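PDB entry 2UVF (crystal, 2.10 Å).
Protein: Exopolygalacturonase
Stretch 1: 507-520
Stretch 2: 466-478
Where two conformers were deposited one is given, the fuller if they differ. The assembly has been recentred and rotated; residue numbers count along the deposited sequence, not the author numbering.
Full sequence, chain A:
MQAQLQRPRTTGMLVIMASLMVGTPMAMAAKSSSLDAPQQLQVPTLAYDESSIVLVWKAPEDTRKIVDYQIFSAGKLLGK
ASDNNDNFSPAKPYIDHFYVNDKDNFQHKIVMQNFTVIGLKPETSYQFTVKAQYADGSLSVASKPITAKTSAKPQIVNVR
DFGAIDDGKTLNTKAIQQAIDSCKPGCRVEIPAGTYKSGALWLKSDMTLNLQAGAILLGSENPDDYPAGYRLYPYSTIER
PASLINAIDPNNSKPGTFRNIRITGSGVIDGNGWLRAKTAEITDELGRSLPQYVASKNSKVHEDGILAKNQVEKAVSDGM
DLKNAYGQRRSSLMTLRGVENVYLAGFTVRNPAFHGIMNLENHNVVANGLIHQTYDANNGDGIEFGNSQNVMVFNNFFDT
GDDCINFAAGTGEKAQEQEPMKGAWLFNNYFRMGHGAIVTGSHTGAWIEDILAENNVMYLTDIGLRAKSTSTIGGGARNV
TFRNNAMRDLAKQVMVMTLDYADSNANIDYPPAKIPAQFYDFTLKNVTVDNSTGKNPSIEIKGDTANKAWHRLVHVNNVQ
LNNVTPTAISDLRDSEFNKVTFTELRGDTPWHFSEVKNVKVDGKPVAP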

# COMPACT_ATOMS: atom_id res chain seq x y z
N ASN A 507 -27.12 -1.37 -15.13
CA ASN A 507 -26.46 -2.35 -14.23
C ASN A 507 -25.53 -1.76 -13.15
O ASN A 507 -24.29 -1.86 -13.24
CB ASN A 507 -25.75 -3.44 -15.04
CG ASN A 507 -26.73 -4.42 -15.68
OD1 ASN A 507 -26.88 -4.47 -16.90
ND2 ASN A 507 -27.41 -5.21 -14.84
N ILE A 508 -26.14 -1.16 -12.12
CA ILE A 508 -25.43 -0.47 -11.03
C ILE A 508 -25.98 -0.91 -9.66
O ILE A 508 -27.19 -0.82 -9.41
CB ILE A 508 -25.52 1.09 -11.18
CG1 ILE A 508 -25.26 1.57 -12.63
CG2 ILE A 508 -24.57 1.78 -10.22
CD1 ILE A 508 -23.84 1.36 -13.16
N ASP A 509 -25.08 -1.36 -8.77
CA ASP A 509 -25.45 -1.90 -7.44
C ASP A 509 -25.67 -0.81 -6.37
O ASP A 509 -26.14 -1.09 -5.26
CB ASP A 509 -24.39 -2.90 -6.95
CG ASP A 509 -23.64 -3.59 -8.09
OD1 ASP A 509 -24.29 -3.99 -9.09
OD2 ASP A 509 -22.40 -3.75 -7.97
N TYR A 510 -25.32 0.43 -6.72
CA TYR A 510 -25.39 1.61 -5.86
C TYR A 510 -26.07 2.68 -6.72
O TYR A 510 -26.16 2.50 -7.93
CB TYR A 510 -23.96 2.06 -5.48
CG TYR A 510 -23.00 2.05 -6.66
CD1 TYR A 510 -22.95 3.12 -7.56
CD2 TYR A 510 -22.17 0.95 -6.91
CE1 TYR A 510 -22.09 3.10 -8.67
CE2 TYR A 510 -21.31 0.92 -8.00
CZ TYR A 510 -21.28 2.00 -8.88
OH TYR A 510 -20.43 1.97 -9.96
N PRO A 511 -26.59 3.77 -6.12
CA PRO A 511 -27.05 4.87 -7.00
C PRO A 511 -25.93 5.44 -7.88
O PRO A 511 -24.88 5.83 -7.36
CB PRO A 511 -27.56 5.93 -6.01
CG PRO A 511 -27.87 5.17 -4.77
CD PRO A 511 -26.84 4.08 -4.70
N PRO A 512 -26.14 5.45 -9.22
CA PRO A 512 -25.22 6.04 -10.20
C PRO A 512 -24.81 7.47 -9.86
O PRO A 512 -25.50 8.15 -9.09
CB PRO A 512 -26.04 6.04 -11.49
CG PRO A 512 -26.96 4.89 -11.34
CD PRO A 512 -27.32 4.84 -9.88
N ALA A 513 -23.69 7.94 -10.42
CA ALA A 513 -23.24 9.31 -10.20
C ALA A 513 -23.83 10.29 -11.21
O ALA A 513 -23.82 10.04 -12.42
CB ALA A 513 -21.72 9.39 -10.19
N LYS A 514 -24.33 11.42 -10.69
CA LYS A 514 -24.86 12.53 -11.51
C LYS A 514 -23.73 13.38 -12.11
O LYS A 514 -23.68 13.57 -13.33
CB LYS A 514 -25.84 13.40 -10.70
CG LYS A 514 -27.11 12.68 -10.20
CD LYS A 514 -28.01 12.16 -11.35
CE LYS A 514 -29.10 13.16 -11.76
NZ LYS A 514 -28.59 14.42 -12.38
N ILE A 515 -22.84 13.89 -11.26
CA ILE A 515 -21.57 14.49 -11.71
C ILE A 515 -20.54 13.36 -11.95
O ILE A 515 -20.14 12.66 -11.00
CB ILE A 515 -21.00 15.55 -10.71
CG1 ILE A 515 -22.00 16.69 -10.46
CG2 ILE A 515 -19.63 16.08 -11.20
CD1 ILE A 515 -21.49 17.77 -9.49
N PRO A 516 -20.11 13.18 -13.22
CA PRO A 516 -19.28 12.03 -13.61
C PRO A 516 -17.80 12.05 -13.15
O PRO A 516 -17.30 13.08 -12.67
CB PRO A 516 -19.39 12.02 -15.14
CG PRO A 516 -19.67 13.44 -15.52
CD PRO A 516 -20.39 14.08 -14.36
N ALA A 517 -17.13 10.91 -13.31
CA ALA A 517 -15.76 10.72 -12.83
C ALA A 517 -14.75 11.36 -13.76
O ALA A 517 -14.98 11.46 -14.98
CB ALA A 517 -15.45 9.23 -12.65
N GLN A 518 -13.63 11.78 -13.18
CA GLN A 518 -12.57 12.49 -13.91
C GLN A 518 -11.23 12.42 -13.19
O GLN A 518 -11.15 12.45 -11.96
CB GLN A 518 -12.97 13.95 -14.16
CG GLN A 518 -13.33 14.73 -12.89
CD GLN A 518 -14.26 15.93 -13.14
OE1 GLN A 518 -13.91 16.87 -13.87
NE2 GLN A 518 -15.44 15.91 -12.51
N PHE A 519 -10.16 12.33 -13.98
CA PHE A 519 -8.80 12.42 -13.48
C PHE A 519 -8.16 13.70 -13.99
O PHE A 519 -8.21 14.00 -15.19
CB PHE A 519 -7.98 11.20 -13.90
CG PHE A 519 -8.51 9.89 -13.37
CD1 PHE A 519 -8.44 9.60 -12.00
CD2 PHE A 519 -9.06 8.95 -14.23
CE1 PHE A 519 -8.93 8.40 -11.50
CE2 PHE A 519 -9.54 7.74 -13.75
CZ PHE A 519 -9.48 7.47 -12.38
N TYR A 520 -7.59 14.47 -13.08
CA TYR A 520 -6.88 15.69 -13.45
C TYR A 520 -5.78 16.06 -12.44
O TYR A 520 -5.82 15.66 -11.27
CB TYR A 520 -7.85 16.86 -13.71
CG TYR A 520 -8.55 17.42 -12.50
CD1 TYR A 520 -7.95 18.42 -11.73
CD2 TYR A 520 -9.83 16.98 -12.15
CE1 TYR A 520 -8.60 18.94 -10.61
CE2 TYR A 520 -10.49 17.50 -11.03
CZ TYR A 520 -9.87 18.48 -10.27
OH TYR A 520 -10.50 18.99 -9.15
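Stretch 2 466-478: RAKSTSTIGGGAR

How does the backbone of stretch 2 run against stretch 1? It goes out along one strand, which begins at R466, turns through S471, T472 and I473 with helical backbone angles, passes two glycines of positive phi, G474 and G475, and returns as a second strand starting at G476. This second strand is the true neighbour of strand 518-520: the two run parallel, 8° apart, with axes 4.9 Å from each other. Q518 pairs with G476 and F519 with A477. The first strand stays farther off, 8.3 Å at closest approach, and runs roughly antiparallel at 149°.

Which hydrogen bonds hold the two stretches together? The backbone bonds alternate as a parallel pairing requires. Q518 N donates to G475 O at 3.1 Å, A477 N gives a weak bond to Q518 O at 3.3 Å, and Y520 N reaches A477 O at 3.2 Å, the straightest of the three at 163°. CA-H...O contacts fill the gaps between them, such as G476 CA to Q518 O at 3.1 Å and F519 CA to A477 O at 3.4 Å. Before the strand, a weak bond from A513 N to T472 O, 2.8 Å long but bent, ties the loop to the turn.

What do the aromatic rings rest on? F519 lies on the same face of the sheet as A477, its CD1 3.5 Å from A477 CB, and its ring extends to the first strand, where A467 CB sits over one face, 4.0 Å from F519 CE1. The edge of that ring meets the backbone of K468, with F519 CZ 3.5 Å from K468 C, so one side chain bridges both strands. On the other face, Y520 carries R478 CB over its ring, while R478 NH1 donates to Y520 OH at 3.1 Å. Away from the paired strands, at the turn, Y510 brings its OH to 3.2 Å from I473 CG1.

Why can the loop settle so closely on the turn? Small residues allow it. A513 CB packs 3.5 Å from G474 CA, and a CB on G474 would collide with it; one on G476 would run into Q518 O. A517, buried, fits its CB into a tight pocket, 3.1 Å from T470 O, 3.3 Å from S469 OG and 3.4 Å from G474 O. Beside it, P516 CB lies 3.3 Å from S471 OG, and I508 CD1 approaches T472 OG1 at 3.6 Å.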

# COMPACT_ATOMS: atom_id res chain seq x y z
N ARG A 466 -1.50 3.39 -11.75
CA ARG A 466 -2.75 2.92 -12.35
C ARG A 466 -3.93 3.71 -11.79
O ARG A 466 -4.20 3.68 -10.60
CB ARG A 466 -2.93 1.40 -12.13
CG ARG A 466 -4.31 0.80 -12.54
CD ARG A 466 -4.61 0.89 -14.04
NE ARG A 466 -5.38 -0.26 -14.53
CZ ARG A 466 -6.29 -0.22 -15.50
NH1 ARG A 466 -6.59 0.93 -16.10
NH2 ARG A 466 -6.93 -1.33 -15.86
N ALA A 467 -4.62 4.43 -12.67
CA ALA A 467 -5.76 5.29 -12.31
C ALA A 467 -6.94 4.82 -13.12
O ALA A 467 -6.97 4.95 -14.35
CB ALA A 467 -5.47 6.80 -12.55
N LYS A 468 -7.90 4.22 -12.41
CA LYS A 468 -9.07 3.58 -13.03
C LYS A 468 -10.36 4.12 -12.42
O LYS A 468 -10.43 4.34 -11.22
CB LYS A 468 -9.00 2.05 -12.88
CG LYS A 468 -8.01 1.56 -11.81
CD LYS A 468 -8.56 0.45 -10.92
CE LYS A 468 -8.11 -0.94 -11.33
NZ LYS A 468 -8.11 -1.86 -10.13
N SER A 469 -11.36 4.35 -13.27
CA SER A 469 -12.71 4.68 -12.79
C SER A 469 -13.73 4.32 -13.86
O SER A 469 -13.36 3.77 -14.90
CB SER A 469 -12.83 6.15 -12.42
OG SER A 469 -14.00 6.39 -11.65
N THR A 470 -15.01 4.58 -13.57
CA THR A 470 -16.06 4.69 -14.61
C THR A 470 -16.87 5.96 -14.35
O THR A 470 -16.78 6.55 -13.27
CB THR A 470 -16.99 3.43 -14.74
OG1 THR A 470 -17.84 3.30 -13.60
CG2 THR A 470 -16.19 2.14 -14.94
N SER A 471 -17.65 6.38 -15.35
CA SER A 471 -18.50 7.56 -15.24
C SER A 471 -19.60 7.43 -14.18
O SER A 471 -19.98 8.43 -13.55
CB SER A 471 -19.12 7.89 -16.61
OG SER A 471 -19.93 9.05 -16.55
N THR A 472 -20.11 6.21 -13.97
CA THR A 472 -21.13 5.96 -12.94
C THR A 472 -20.61 6.06 -11.49
O THR A 472 -21.37 6.41 -10.59
CB THR A 472 -21.87 4.60 -13.12
OG1 THR A 472 -20.94 3.52 -13.23
CG2 THR A 472 -22.76 4.64 -14.37
N ILE A 473 -19.32 5.77 -11.28
CA ILE A 473 -18.72 5.88 -9.94
C ILE A 473 -18.58 7.34 -9.47
O ILE A 473 -18.69 7.64 -8.27
CB ILE A 473 -17.37 5.11 -9.85
CG1 ILE A 473 -17.63 3.61 -9.88
CG2 ILE A 473 -16.63 5.46 -8.56
CD1 ILE A 473 -16.49 2.77 -10.35
N GLY A 474 -18.35 8.24 -10.41
CA GLY A 474 -18.21 9.65 -10.09
C GLY A 474 -16.92 9.93 -9.36
O GLY A 474 -16.05 9.06 -9.26
N GLY A 475 -16.80 11.15 -8.83
CA GLY A 475 -15.58 11.58 -8.16
C GLY A 475 -14.39 11.56 -9.11
O GLY A 475 -14.44 12.14 -10.20
N GLY A 476 -13.33 10.88 -8.70
CA GLY A 476 -12.11 10.80 -9.48
C GLY A 476 -10.89 10.92 -8.59
O GLY A 476 -10.97 10.75 -7.38
N ALA A 477 -9.75 11.19 -9.21
CA ALA A 477 -8.50 11.42 -8.49
C ALA A 477 -7.85 12.69 -9.01
O ALA A 477 -7.92 13.01 -10.21
CB ALA A 477 -7.56 10.22 -8.64
N ARG A 478 -7.28 13.44 -8.09
CA ARG A 478 -6.65 14.70 -8.40
C ARG A 478 -5.44 14.89 -7.51
O ARG A 478 -5.33 14.25 -6.45
CB ARG A 478 -7.64 15.87 -8.22
CG ARG A 478 -8.23 16.05 -6.82
CD ARG A 478 -9.43 17.01 -6.91
NE ARG A 478 -10.19 17.15 -5.66
CZ ARG A 478 -11.44 17.62 -5.60
NH1 ARG A 478 -12.08 18.01 -6.70
NH2 ARG A 478 -12.06 17.70 -4.43